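Local coordinates for lipoprotein (Clostridioides difficile, PDB 7RAG) that allosterically activates the CwlD amidase as the GerS lipoprotein partner in its complex during spore formation, at residues D52-E57 / Y98-D103. Sequence-based numbering, arbitrary orientation.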
loop_
_atom_site.group_PDB
_atom_site.type_symbol
_atom_site.label_atom_id
_atom_site.label_comp_id
_atom_site.label_asym_id
_atom_site.label_seq_id
_atom_site.Cartn_x
_atom_site.Cartn_y
_atom_site.Cartn_z
ATOM N N ASP A 52 -3.001 9.510 -10.183
ATOM C CA ASP A 52 -2.806 10.678 -9.335
ATOM C C ASP A 52 -2.342 10.268 -7.943
ATOM O O ASP A 52 -2.760 9.241 -7.408
ATOM C CB ASP A 52 -4.099 11.482 -9.238
ATOM C CG ASP A 52 -4.542 12.029 -10.576
ATOM O OD1 ASP A 52 -5.669 12.547 -10.651
ATOM O OD2 ASP A 52 -3.780 11.934 -11.560
ATOM N N ASN A 53 -1.446 11.058 -7.370
ATOM C CA ASN A 53 -1.017 10.869 -5.988
ATOM C C ASN A 53 -1.068 12.217 -5.284
ATOM O O ASN A 53 -0.386 13.162 -5.694
ATOM C CB ASN A 53 0.386 10.257 -5.906
ATOM C CG ASN A 53 0.934 10.219 -4.478
ATOM O OD1 ASN A 53 1.428 11.223 -3.956
ATOM N ND2 ASN A 53 0.861 9.058 -3.850
ATOM N N TYR A 54 -1.881 12.295 -4.236
ATOM C CA TYR A 54 -2.061 13.499 -3.441
ATOM C C TYR A 54 -1.539 13.246 -2.029
ATOM O O TYR A 54 -1.781 12.185 -1.455
ATOM C CB TYR A 54 -3.525 13.891 -3.388
ATOM C CG TYR A 54 -4.089 14.507 -4.648
ATOM C CD1 TYR A 54 -3.888 15.850 -4.930
ATOM C CD2 TYR A 54 -4.861 13.764 -5.534
ATOM C CE1 TYR A 54 -4.428 16.435 -6.064
ATOM C CE2 TYR A 54 -5.395 14.340 -6.678
ATOM C CZ TYR A 54 -5.181 15.680 -6.934
ATOM O OH TYR A 54 -5.704 16.280 -8.058
ATOM N N LYS A 55 -0.789 14.191 -1.477
ATOM C CA LYS A 55 -0.423 14.141 -0.069
ATOM C C LYS A 55 -0.835 15.448 0.589
ATOM O O LYS A 55 -0.511 16.522 0.078
ATOM C CB LYS A 55 1.068 13.900 0.106
ATOM C CG LYS A 55 1.518 13.800 1.539
ATOM C CD LYS A 55 2.806 13.006 1.624
ATOM C CE LYS A 55 3.523 13.243 2.949
ATOM N NZ LYS A 55 3.824 11.943 3.628
ATOM N N LEU A 56 -1.593 15.359 1.682
ATOM C CA LEU A 56 -1.924 16.510 2.514
ATOM C C LEU A 56 -1.249 16.307 3.859
ATOM O O LEU A 56 -1.548 15.330 4.557
ATOM C CB LEU A 56 -3.432 16.674 2.718
ATOM C CG LEU A 56 -4.409 16.157 1.666
ATOM C CD1 LEU A 56 -5.810 16.634 2.029
ATOM C CD2 LEU A 56 -4.036 16.626 0.258
ATOM N N GLU A 57 -0.346 17.209 4.225
ATOM C CA GLU A 57 0.294 17.134 5.525
ATOM C C GLU A 57 0.007 18.400 6.327
ATOM O O GLU A 57 0.139 19.518 5.815
ATOM C CB GLU A 57 1.801 16.909 5.384
ATOM C CG GLU A 57 2.546 17.140 6.695
ATOM C CD GLU A 57 4.011 17.320 6.480
ATOM O OE1 GLU A 57 4.482 16.866 5.410
ATOM O OE2 GLU A 57 4.677 17.938 7.353
ATOM N N TYR A 98 -14.019 15.269 -6.139
ATOM C CA TYR A 98 -13.161 15.754 -5.054
ATOM C C TYR A 98 -12.757 14.663 -4.057
ATOM O O TYR A 98 -13.608 14.070 -3.399
ATOM C CB TYR A 98 -13.846 16.900 -4.285
ATOM N N LEU A 99 -11.442 14.429 -3.938
ATOM C CA LEU A 99 -10.910 13.475 -2.966
ATOM C C LEU A 99 -10.761 14.080 -1.578
ATOM O O LEU A 99 -10.749 13.350 -0.580
ATOM C CB LEU A 99 -9.541 12.971 -3.410
ATOM C CG LEU A 99 -9.477 11.970 -4.546
ATOM C CD1 LEU A 99 -9.087 12.666 -5.859
ATOM C CD2 LEU A 99 -8.469 10.926 -4.149
ATOM N N PHE A 100 -10.582 15.392 -1.510
ATOM C CA PHE A 100 -10.426 16.125 -0.271
ATOM C C PHE A 100 -10.870 17.543 -0.567
ATOM O O PHE A 100 -10.998 17.940 -1.729
ATOM C CB PHE A 100 -8.980 16.095 0.261
ATOM C CG PHE A 100 -7.943 16.528 -0.755
ATOM C CD1 PHE A 100 -7.539 17.844 -0.836
ATOM C CD2 PHE A 100 -7.404 15.611 -1.651
ATOM C CE1 PHE A 100 -6.608 18.238 -1.779
ATOM C CE2 PHE A 100 -6.485 16.000 -2.597
ATOM C CZ PHE A 100 -6.080 17.318 -2.663
ATOM N N VAL A 101 -11.124 18.302 0.492
ATOM C CA VAL A 101 -11.453 19.706 0.311
ATOM C C VAL A 101 -10.160 20.448 -0.019
ATOM O O VAL A 101 -9.154 20.320 0.687
ATOM C CB VAL A 101 -12.176 20.255 1.549
ATOM C CG1 VAL A 101 -11.669 19.570 2.787
ATOM C CG2 VAL A 101 -12.040 21.762 1.653
ATOM N N GLY A 102 -10.159 21.176 -1.137
ATOM C CA GLY A 102 -8.947 21.691 -1.747
ATOM C C GLY A 102 -8.554 20.983 -3.031
ATOM O O GLY A 102 -7.734 21.511 -3.795
ATOM N N ASP A 103 -9.115 19.802 -3.290
ATOM C CA ASP A 103 -8.858 19.080 -4.532
ATOM C C ASP A 103 -9.653 19.722 -5.657
ATOM O O ASP A 103 -10.881 19.717 -5.633
ATOM C CB ASP A 103 -9.234 17.610 -4.365
ATOM C CG ASP A 103 -9.073 16.809 -5.635
ATOM O OD1 ASP A 103 -8.404 17.279 -6.587
ATOM O OD2 ASP A 103 -9.642 15.684 -5.682
#
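Phe100 reaches out of its loop to meet Tyr54 and Leu56, two residues on the same side of strand 40-58. It presents its edge to the tyrosine: Phe100 CE2 stands over one face of the Tyr54 ring, nearer the rim than the middle, 3.5 Å from Tyr54 CG. The ring centroids are 5.1 Å apart and the planes 71° from one another, a T-shaped pair. Leu56 instead takes a face of Phe100, its CD2 lying over the ring centre in a CH-pi contact, 3.6 Å from the centroid. Leu56 CD1 rests 3.5 Å from Phe100 CG. On the opposite face, Asp103 CB sits over the ring centre, so the phenyl is sandwiched between the strand and its own loop. Leu99 CD1 adds a looser apolar touch, 4.1 Å from Tyr54 CE2.

Residues 100-103 form a type II beta turn, with Gly102 at its third position, in the connection between the two antiparallel sheets of this LolA-like protein; the contact thus packs that linker against the first sheet. Asp103 N bonds to Phe100 O across the turn. Asp103 CG lies anti to the backbone N (chi1 177°). Leu99 N donates to the anti lone pair of Asp103 OD2 at 2.8 Å, nearly straight at 175°. Asp103 OD1 lies 3.2 Å from Tyr54 OH. Farther out, Gly102 O accepts a hydrogen bond from Tyr168 OH of the second sheet. Residues 52-57 pair antiparallel with a strand of a second copy of the protein, carrying the sheet across the interface, and His46 of that copy meets Phe100 edge-to-face.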